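Putative PTS system, cellobiose-specific IIA component (Streptococcus mutans, PDB 3L8R) probably serves as the phosphoryl-carrying IIA component of a cellobiose-type phosphotransferase system, passing phosphate along the chain that drives sugar uptake. Local coordinates at residues A[92-95]-A[96-100]; A[27-30]-A[31-35]; A[70-73]-A[74-78]. All coordinates share one frame; numbering follows the deposited sequence.

Contact 1: A[92-95]-A[96-100]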
ATOM      1  N   ILE A  92     -14.115  -7.381   2.231  1.00 18.22           N
ATOM      2  CA  ILE A  92     -14.124  -7.085   0.824  1.00 17.83           C
ATOM      3  C   ILE A  92     -13.838  -5.604   0.618  1.00 17.85           C
ATOM      4  O   ILE A  92     -13.078  -5.212  -0.271  1.00 17.38           O
ATOM      5  CB  ILE A  92     -15.428  -7.572   0.092  1.00 17.64           C
ATOM      6  CG1 ILE A  92     -15.221  -7.491  -1.406  1.00 18.48           C
ATOM      7  CG2 ILE A  92     -16.666  -6.701   0.399  1.00 15.10           C
ATOM      8  CD1 ILE A  92     -14.160  -8.455  -1.969  1.00 21.10           C
ATOM      9  N   MET A  93     -14.413  -4.780   1.473  1.00 18.01           N
ATOM     10  CA  MET A  93     -14.117  -3.359   1.376  1.00 18.92           C
ATOM     11  C   MET A  93     -12.655  -3.060   1.726  1.00 18.35           C
ATOM     12  O   MET A  93     -11.985  -2.318   1.010  1.00 18.90           O
ATOM     13  CB  MET A  93     -15.041  -2.533   2.262  1.00 19.11           C
ATOM     14  CG  MET A  93     -14.808  -1.071   2.042  1.00 20.81           C
ATOM     15  SD  MET A  93     -15.506  -0.502   0.460  1.00 24.87           S
ATOM     16  CE  MET A  93     -17.260  -0.848   0.739  1.00 21.03           C
ATOM     17  N   VAL A  94     -12.171  -3.616   2.836  1.00 17.23           N
ATOM     18  CA  VAL A  94     -10.783  -3.444   3.214  1.00 15.76           C
ATOM     19  C   VAL A  94      -9.905  -3.808   2.028  1.00 15.63           C
ATOM     20  O   VAL A  94      -8.886  -3.129   1.728  1.00 16.09           O
ATOM     21  CB  VAL A  94     -10.404  -4.299   4.406  1.00 16.29           C
ATOM     22  CG1 VAL A  94      -8.955  -4.028   4.844  1.00 16.97           C
ATOM     23  CG2 VAL A  94     -11.373  -4.057   5.568  1.00 13.98           C
ATOM     24  N   HIS A  95     -10.313  -4.845   1.320  1.00 14.19           N
ATOM     25  CA  HIS A  95      -9.459  -5.434   0.307  1.00 13.58           C
ATOM     26  C   HIS A  95      -9.448  -4.525  -0.870  1.00 13.91           C
ATOM     27  O   HIS A  95      -8.397  -4.237  -1.397  1.00 14.17           O
ATOM     28  CB  HIS A  95     -10.006  -6.786  -0.110  1.00 14.53           C
ATOM     29  CG  HIS A  95      -9.203  -7.446  -1.185  1.00 14.66           C
ATOM     30  ND1 HIS A  95      -7.858  -7.698  -1.049  1.00 14.52           N
ATOM     31  CD2 HIS A  95      -9.566  -7.952  -2.385  1.00 12.77           C
ATOM     32  CE1 HIS A  95      -7.412  -8.294  -2.143  1.00 15.49           C
ATOM     33  NE2 HIS A  95      -8.430  -8.456  -2.974  1.00 14.55           N
ATOM     34  N   ALA A  96     -10.647  -4.072  -1.268  1.00 14.08           N
ATOM     35  CA  ALA A  96     -10.836  -3.068  -2.303  1.00 14.24           C
ATOM     36  C   ALA A  96     -10.072  -1.752  -2.022  1.00 14.79           C
ATOM     37  O   ALA A  96      -9.338  -1.262  -2.882  1.00 15.64           O
ATOM     38  CB  ALA A  96     -12.325  -2.812  -2.486  1.00 14.02           C
ATOM     39  N   GLN A  97     -10.224  -1.198  -0.818  1.00 14.53           N
ATOM     40  CA  GLN A  97      -9.426  -0.064  -0.434  1.00 14.75           C
ATOM     41  C   GLN A  97      -7.942  -0.352  -0.519  1.00 14.50           C
ATOM     42  O   GLN A  97      -7.168   0.534  -0.915  1.00 16.08           O
ATOM     43  CB  GLN A  97      -9.801   0.419   0.952  1.00 14.88           C
ATOM     44  CG  GLN A  97     -11.236   0.978   1.062  1.00 15.81           C
ATOM     45  CD  GLN A  97     -11.562   1.403   2.484  1.00 19.83           C
ATOM     46  OE1 GLN A  97     -12.321   0.716   3.194  1.00 23.32           O
ATOM     47  NE2 GLN A  97     -10.947   2.498   2.935  1.00 15.86           N
ATOM     48  N   ASP A  98      -7.510  -1.570  -0.203  1.00 13.46           N
ATOM     49  CA  ASP A  98      -6.063  -1.820  -0.247  1.00 13.30           C
ATOM     50  C   ASP A  98      -5.666  -1.853  -1.730  1.00 13.21           C
ATOM     51  O   ASP A  98      -4.557  -1.491  -2.105  1.00 13.15           O
ATOM     52  CB  ASP A  98      -5.661  -3.176   0.356  1.00 12.62           C
ATOM     53  CG  ASP A  98      -5.753  -3.248   1.864  1.00 14.99           C
ATOM     54  OD1 ASP A  98      -5.570  -2.227   2.639  1.00 20.69           O
ATOM     55  OD2 ASP A  98      -6.022  -4.399   2.310  1.00 13.60           O
ATOM     56  N   HIS A  99      -6.557  -2.331  -2.581  1.00 13.38           N
ATOM     57  CA  HIS A  99      -6.217  -2.417  -3.983  1.00 13.80           C
ATOM     58  C   HIS A  99      -6.149  -1.008  -4.546  1.00 13.21           C
ATOM     59  O   HIS A  99      -5.185  -0.658  -5.244  1.00 14.51           O
ATOM     60  CB  HIS A  99      -7.244  -3.265  -4.730  1.00 15.30           C
ATOM     61  CG  HIS A  99      -6.630  -4.170  -5.747  1.00 20.48           C
ATOM     62  ND1 HIS A  99      -6.092  -3.698  -6.940  1.00 23.43           N
ATOM     63  CD2 HIS A  99      -6.424  -5.515  -5.734  1.00 22.62           C
ATOM     64  CE1 HIS A  99      -5.574  -4.719  -7.609  1.00 25.80           C
ATOM     65  NE2 HIS A  99      -5.774  -5.830  -6.907  1.00 25.41           N
ATOM     66  N   LEU A 100      -7.132  -0.179  -4.224  1.00 11.37           N
ATOM     67  CA  LEU A 100      -7.065   1.215  -4.652  1.00 11.30           C
ATOM     68  C   LEU A 100      -5.783   1.900  -4.172  1.00 11.22           C
ATOM     69  O   LEU A 100      -5.051   2.441  -4.974  1.00 12.22           O
ATOM     70  CB  LEU A 100      -8.317   1.999  -4.210  1.00 10.43           C
ATOM     71  CG  LEU A 100      -8.434   3.470  -4.627  1.00 10.57           C
ATOM     72  CD1 LEU A 100      -8.180   3.792  -6.136  1.00  3.73           C
ATOM     73  CD2 LEU A 100      -9.770   4.117  -4.147  1.00  5.60           C
TER
HETATM   74  O   HOH W   1      -6.193  -6.901   1.226  1.00 18.34           O
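Four consecutive i to i+4 backbone bonds join 92-95 to 96-100 near the start of helix 91-118: A96 N to I92 O, Q97 N to M93 O at 2.8 Å, D98 N to V94 O and H99 N to H95 O. The Q97 bond is almost straight at the hydrogen, 175°, while the next two bend to about 140°.

On one flank of this turn H95 and D98 are joined through a water. The water sits at the edge of the H95 ring, in its plane, 2.9 Å from ND1, and gives a proton to D98 OD2 at 2.7 Å. H95 CG stands anti to the backbone N (chi1 178°), with ND1 turned to the water that D98 OD2 also binds; this water may help set the ring's rotation.

The turn belongs to the three-helix subunit of the lactose/cellobiose IIA family, which assembles as a trimer. H95 is the predicted phosphohistidine, seen here without phosphate, and D98 the predicted magnesium ligand; its OD1 lies close to D98 OD1 of both neighbouring subunits, three carboxylates brought together, consistent with the predicted magnesium site shared by the trimer.

V94 and D98 run side by side, pointing the same way, with V94 CG1 3.9 Å from D98 OD2. M93 CG meets Q97 OE1 at 3.3 Å, the two chains crossing at a slant. M93 faces helix 53-82, packing on L77; Q97 packs on Q74 of that helix and also lies at the subunit interface, against V94 of the third subunit. H99 directs its ND1 to S34 OG of helix 20-49.

Contact 2: A[27-30]-A[31-35]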
ATOM      1  N   ALA A  27     -17.593  -1.951  -3.520  1.00 18.73           N
ATOM      2  CA  ALA A  27     -16.319  -2.589  -3.311  1.00 20.26           C
ATOM      3  C   ALA A  27     -15.834  -3.217  -4.602  1.00 21.35           C
ATOM      4  O   ALA A  27     -14.642  -3.288  -4.847  1.00 22.68           O
ATOM      5  CB  ALA A  27     -16.402  -3.628  -2.221  1.00 19.34           C
ATOM      6  N   PHE A  28     -16.755  -3.678  -5.428  1.00 22.29           N
ATOM      7  CA  PHE A  28     -16.359  -4.405  -6.591  1.00 23.30           C
ATOM      8  C   PHE A  28     -15.975  -3.436  -7.667  1.00 22.95           C
ATOM      9  O   PHE A  28     -15.057  -3.689  -8.458  1.00 23.54           O
ATOM     10  CB  PHE A  28     -17.433  -5.438  -7.011  1.00 24.51           C
ATOM     11  CG  PHE A  28     -17.101  -6.831  -6.548  1.00 27.78           C
ATOM     12  CD1 PHE A  28     -15.989  -7.517  -7.109  1.00 29.44           C
ATOM     13  CD2 PHE A  28     -17.835  -7.441  -5.510  1.00 32.35           C
ATOM     14  CE1 PHE A  28     -15.623  -8.787  -6.659  1.00 32.95           C
ATOM     15  CE2 PHE A  28     -17.501  -8.727  -5.037  1.00 33.00           C
ATOM     16  CZ  PHE A  28     -16.387  -9.411  -5.618  1.00 35.19           C
ATOM     17  N   GLU A  29     -16.646  -2.297  -7.652  1.00 22.34           N
ATOM     18  CA  GLU A  29     -16.313  -1.193  -8.524  1.00 22.75           C
ATOM     19  C   GLU A  29     -14.865  -0.745  -8.290  1.00 21.75           C
ATOM     20  O   GLU A  29     -14.090  -0.533  -9.233  1.00 22.41           O
ATOM     21  CB  GLU A  29     -17.265  -0.038  -8.220  1.00 23.82           C
ATOM     22  CG  GLU A  29     -17.465   0.884  -9.382  1.00 28.19           C
ATOM     23  CD  GLU A  29     -18.366   2.048  -9.078  1.00 33.48           C
ATOM     24  OE1 GLU A  29     -18.990   2.083  -7.992  1.00 36.27           O
ATOM     25  OE2 GLU A  29     -18.445   2.939  -9.944  1.00 37.21           O
ATOM     26  N   ILE A  30     -14.494  -0.629  -7.023  1.00 20.39           N
ATOM     27  CA  ILE A  30     -13.153  -0.247  -6.649  1.00 18.82           C
ATOM     28  C   ILE A  30     -12.137  -1.331  -7.070  1.00 18.79           C
ATOM     29  O   ILE A  30     -11.230  -1.062  -7.851  1.00 19.21           O
ATOM     30  CB  ILE A  30     -13.093   0.118  -5.133  1.00 18.90           C
ATOM     31  CG1 ILE A  30     -13.922   1.399  -4.861  1.00 16.90           C
ATOM     32  CG2 ILE A  30     -11.632   0.256  -4.670  1.00 16.91           C
ATOM     33  CD1 ILE A  30     -14.231   1.667  -3.371  1.00 14.47           C
ATOM     34  N   ILE A  31     -12.300  -2.558  -6.611  1.00 18.14           N
ATOM     35  CA  ILE A  31     -11.447  -3.665  -7.076  1.00 18.32           C
ATOM     36  C   ILE A  31     -11.334  -3.819  -8.593  1.00 18.71           C
ATOM     37  O   ILE A  31     -10.225  -3.940  -9.110  1.00 18.48           O
ATOM     38  CB  ILE A  31     -11.949  -5.001  -6.534  1.00 18.31           C
ATOM     39  CG1 ILE A  31     -11.977  -4.964  -5.018  1.00 19.47           C
ATOM     40  CG2 ILE A  31     -11.043  -6.083  -6.966  1.00 20.28           C
ATOM     41  CD1 ILE A  31     -12.983  -5.859  -4.380  1.00 19.07           C
ATOM     42  N   LEU A  32     -12.459  -3.837  -9.319  1.00 19.15           N
ATOM     43  CA  LEU A  32     -12.348  -4.010 -10.778  1.00 20.55           C
ATOM     44  C   LEU A  32     -11.600  -2.885 -11.462  1.00 20.26           C
ATOM     45  O   LEU A  32     -10.726  -3.145 -12.287  1.00 19.60           O
ATOM     46  CB  LEU A  32     -13.706  -4.212 -11.491  1.00 21.64           C
ATOM     47  CG  LEU A  32     -14.194  -5.653 -11.259  1.00 24.69           C
ATOM     48  CD1 LEU A  32     -15.733  -5.759 -11.330  1.00 25.29           C
ATOM     49  CD2 LEU A  32     -13.487  -6.638 -12.210  1.00 25.08           C
ATOM     50  N   ASN A  33     -11.970  -1.642 -11.143  1.00 20.08           N
ATOM     51  CA  ASN A  33     -11.313  -0.516 -11.783  1.00 19.92           C
ATOM     52  C   ASN A  33      -9.891  -0.312 -11.323  1.00 19.46           C
ATOM     53  O   ASN A  33      -9.028   0.083 -12.109  1.00 19.47           O
ATOM     54  CB  ASN A  33     -12.123   0.759 -11.629  1.00 20.01           C
ATOM     55  CG  ASN A  33     -13.397   0.728 -12.459  1.00 20.15           C
ATOM     56  OD1 ASN A  33     -13.378   0.320 -13.625  1.00 21.43           O
ATOM     57  ND2 ASN A  33     -14.507   1.170 -11.867  1.00 18.09           N
ATOM     58  N   SER A  34      -9.600  -0.622 -10.074  1.00 18.79           N
ATOM     59  CA  SER A  34      -8.214  -0.442  -9.684  1.00 18.54           C
ATOM     60  C   SER A  34      -7.370  -1.604 -10.181  1.00 17.39           C
ATOM     61  O   SER A  34      -6.224  -1.389 -10.597  1.00 16.93           O
ATOM     62  CB  SER A  34      -8.040  -0.078  -8.194  1.00 19.36           C
ATOM     63  OG  SER A  34      -7.916  -1.230  -7.346  1.00 23.88           O
ATOM     64  N   GLY A  35      -7.968  -2.802 -10.245  1.00 17.58           N
ATOM     65  CA  GLY A  35      -7.304  -3.989 -10.837  1.00 18.21           C
ATOM     66  C   GLY A  35      -6.882  -3.671 -12.270  1.00 19.78           C
ATOM     67  O   GLY A  35      -5.743  -3.896 -12.687  1.00 21.29           O
TER
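F28 and I31 make the apolar contact of this turn of helix 20-49, one of the three long helices that form the subunit's bundle. F28 CD1 and I31 CD1 stand 4.4 Å apart, a loose approach made obliquely to the ring. In I31, chi1 of -58° sets CG1 beside the backbone N, and CD1 then lies 3.1 Å from A27 O. I30 leaves the same turn for the interior, packing on A73 of helix 53-82 and on A96 and L100 of helix 91-118. I31 rests on I92 and A96, and its side chain is about 4 Å from that of H95, the predicted phosphorylation site, so it forms part of that residue's immediate surroundings.

The backbone supplies the regular i to i+4 bonds: I31 N to A27 O, L32 N to F28 O at 2.7 Å, N33 N to E29 O, and S34 N to I30 O.

Among the polar side chains, E29 and N33 meet at a slant, their carboxylate and amide planes 63° apart. The approach is between the E29 stem and the amide nitrogen, E29 CG to N33 ND2 3.9 Å. S34 has its hydroxyl between backbone N and carbonyl carbon, chi1 89°, where OG is hydrogen-bonded to H99 ND1 of helix 91-118 and lies 3.4 Å from I30 O, at best a weak bond.

Contact 3: A[70-73]-A[74-78]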
ATOM      1  N   ALA A  70     -12.059   4.539  -9.511  1.00 22.75           N
ATOM      2  CA  ALA A  70     -11.910   3.870  -8.216  1.00 22.28           C
ATOM      3  C   ALA A  70     -11.800   4.878  -7.090  1.00 22.85           C
ATOM      4  O   ALA A  70     -12.517   4.748  -6.078  1.00 23.01           O
ATOM      5  CB  ALA A  70     -10.751   2.875  -8.225  1.00 21.16           C
ATOM      6  N   HIS A  71     -10.960   5.902  -7.258  1.00 23.92           N
ATOM      7  CA  HIS A  71     -10.851   6.952  -6.234  1.00 25.58           C
ATOM      8  C   HIS A  71     -12.223   7.603  -5.996  1.00 25.84           C
ATOM      9  O   HIS A  71     -12.606   7.828  -4.857  1.00 26.59           O
ATOM     10  CB  HIS A  71      -9.755   8.003  -6.556  1.00 26.12           C
ATOM     11  CG  HIS A  71      -8.431   7.752  -5.871  1.00 31.12           C
ATOM     12  ND1 HIS A  71      -8.272   7.810  -4.495  1.00 34.72           N
ATOM     13  CD2 HIS A  71      -7.202   7.443  -6.373  1.00 34.40           C
ATOM     14  CE1 HIS A  71      -7.013   7.520  -4.182  1.00 35.25           C
ATOM     15  NE2 HIS A  71      -6.341   7.292  -5.300  1.00 33.85           N
ATOM     16  N   GLN A  72     -12.975   7.875  -7.058  1.00 26.36           N
ATOM     17  CA  GLN A  72     -14.278   8.520  -6.909  1.00 26.72           C
ATOM     18  C   GLN A  72     -15.184   7.703  -6.026  1.00 26.31           C
ATOM     19  O   GLN A  72     -15.849   8.237  -5.118  1.00 26.86           O
ATOM     20  CB  GLN A  72     -14.964   8.696  -8.263  1.00 27.49           C
ATOM     21  CG  GLN A  72     -16.177   9.611  -8.223  1.00 32.19           C
ATOM     22  CD  GLN A  72     -15.816  11.069  -7.831  1.00 38.51           C
ATOM     23  OE1 GLN A  72     -16.116  11.525  -6.721  1.00 40.77           O
ATOM     24  NE2 GLN A  72     -15.152  11.785  -8.740  1.00 39.94           N
ATOM     25  N   ALA A  73     -15.223   6.399  -6.274  1.00 25.53           N
ATOM     26  CA  ALA A  73     -16.104   5.553  -5.500  1.00 25.26           C
ATOM     27  C   ALA A  73     -15.653   5.508  -4.044  1.00 25.84           C
ATOM     28  O   ALA A  73     -16.484   5.603  -3.147  1.00 26.59           O
ATOM     29  CB  ALA A  73     -16.205   4.205  -6.096  1.00 24.50           C
ATOM     30  N   GLN A  74     -14.347   5.403  -3.797  1.00 26.20           N
ATOM     31  CA  GLN A  74     -13.867   5.556  -2.419  1.00 27.11           C
ATOM     32  C   GLN A  74     -14.222   6.932  -1.831  1.00 27.41           C
ATOM     33  O   GLN A  74     -14.636   7.042  -0.659  1.00 27.10           O
ATOM     34  CB  GLN A  74     -12.366   5.259  -2.256  1.00 26.15           C
ATOM     35  CG  GLN A  74     -11.905   5.430  -0.827  1.00 25.09           C
ATOM     36  CD  GLN A  74     -10.466   5.020  -0.619  1.00 25.85           C
ATOM     37  OE1 GLN A  74      -9.540   5.823  -0.751  1.00 24.36           O
ATOM     38  NE2 GLN A  74     -10.265   3.757  -0.314  1.00 26.72           N
ATOM     39  N   THR A  75     -14.078   7.983  -2.624  1.00 28.18           N
ATOM     40  CA  THR A  75     -14.402   9.301  -2.086  1.00 29.57           C
ATOM     41  C   THR A  75     -15.888   9.426  -1.690  1.00 29.94           C
ATOM     42  O   THR A  75     -16.212  10.074  -0.672  1.00 29.02           O
ATOM     43  CB  THR A  75     -13.933  10.459  -2.989  1.00 29.67           C
ATOM     44  OG1 THR A  75     -12.545  10.282  -3.292  1.00 31.24           O
ATOM     45  CG2 THR A  75     -14.077  11.787  -2.270  1.00 29.16           C
ATOM     46  N   ASP A  76     -16.768   8.785  -2.467  1.00 30.67           N
ATOM     47  CA  ASP A  76     -18.209   8.883  -2.212  1.00 31.95           C
ATOM     48  C   ASP A  76     -18.518   8.193  -0.906  1.00 32.41           C
ATOM     49  O   ASP A  76     -19.322   8.692  -0.106  1.00 32.26           O
ATOM     50  CB  ASP A  76     -19.046   8.234  -3.326  1.00 32.53           C
ATOM     51  CG  ASP A  76     -18.956   8.976  -4.662  1.00 34.84           C
ATOM     52  OD1 ASP A  76     -18.479  10.144  -4.717  1.00 35.45           O
ATOM     53  OD2 ASP A  76     -19.366   8.366  -5.680  1.00 37.11           O
ATOM     54  N   LEU A  77     -17.869   7.045  -0.684  1.00 32.72           N
ATOM     55  CA  LEU A  77     -18.020   6.309   0.566  1.00 32.50           C
ATOM     56  C   LEU A  77     -17.563   7.107   1.760  1.00 32.97           C
ATOM     57  O   LEU A  77     -18.315   7.247   2.737  1.00 33.02           O
ATOM     58  CB  LEU A  77     -17.245   5.021   0.514  1.00 32.36           C
ATOM     59  CG  LEU A  77     -17.799   3.984  -0.436  1.00 31.62           C
ATOM     60  CD1 LEU A  77     -16.907   2.783  -0.289  1.00 31.78           C
ATOM     61  CD2 LEU A  77     -19.250   3.662  -0.104  1.00 26.91           C
ATOM     62  N   LEU A  78     -16.329   7.610   1.701  1.00 33.11           N
ATOM     63  CA  LEU A  78     -15.802   8.461   2.765  1.00 33.70           C
ATOM     64  C   LEU A  78     -16.752   9.632   3.043  1.00 34.85           C
ATOM     65  O   LEU A  78     -17.118   9.882   4.182  1.00 34.69           O
ATOM     66  CB  LEU A  78     -14.431   8.981   2.374  1.00 32.98           C
ATOM     67  CG  LEU A  78     -13.153   8.282   2.831  1.00 31.74           C
ATOM     68  CD1 LEU A  78     -13.337   6.883   3.254  1.00 30.87           C
ATOM     69  CD2 LEU A  78     -12.092   8.391   1.746  1.00 31.57           C
TER
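T75 lays its hydroxyl back over the preceding turn, where OG1 gives a hydrogen bond of 2.9 Å to H71 O. This is the i to i-4 side-chain-to-backbone bond often made by threonine within a helix, here in helix 53-82, whose residues 53-80 are predicted to form a coiled coil and which is the middle helix in sequence of the three-helix IIA bundle. With chi1 at -52°, OG1 lies anti to the carbonyl carbon and beside the backbone N, so hydroxyl and amide face the same acceptor. T75 N reaches H71 O at 2.7 Å, nearly in line with the carbonyl bond, whereas OG1 comes from above the carbonyl plane, 49° out of it. H71 O is therefore gripped by two donors of a single residue, and the bond fixes the rotation of the T75 side chain.

The remaining backbone bonds follow the same step: Q74 N to A70 O, D76 N to Q72 O at 2.9 Å, and L77 N to A73 O. D76 N also leans toward A73 O in a weak second bond.

Q72 and D76, four residues apart, lie on the outer side, at an angle to each other. Inward, A73 packs on E29 and I30 of helix 20-49, and A70 on S34 and L100. Q74 packs on L100 of helix 91-118 near its base and, extended, on Q97, and it also packs on H95 of the third subunit, which brings this helix to the border of a neighbour's predicted active site. L77 and L78 meet I91 of that same subunit. Within the turn, L77 CG, anti to the carbonyl carbon, lies 3.4 Å from A73 O.

All three contacts are single helical turns, one on each helix of the bundle, and they sit at neighbouring levels. Contact 1 is the most buried; contacts 2 and 3 each turn one flank inward and another to the surface. I30 of contact 2 fits between the other two, with CG2 3.3 Å from A96 O and CD1 3.8 Å from Q74 N. Contact 1 holds the water-bridged H95-D98 pair, of which D98 meets its counterparts in the other subunits. Contact 2 mixes aliphatic packing with a serine reaching across to contact 1; in contact 3 the polar side-chain bond is intrahelical. Contacts 1 and 3 both touch the third subunit, contact 1 the second as well; contact 2 touches neither.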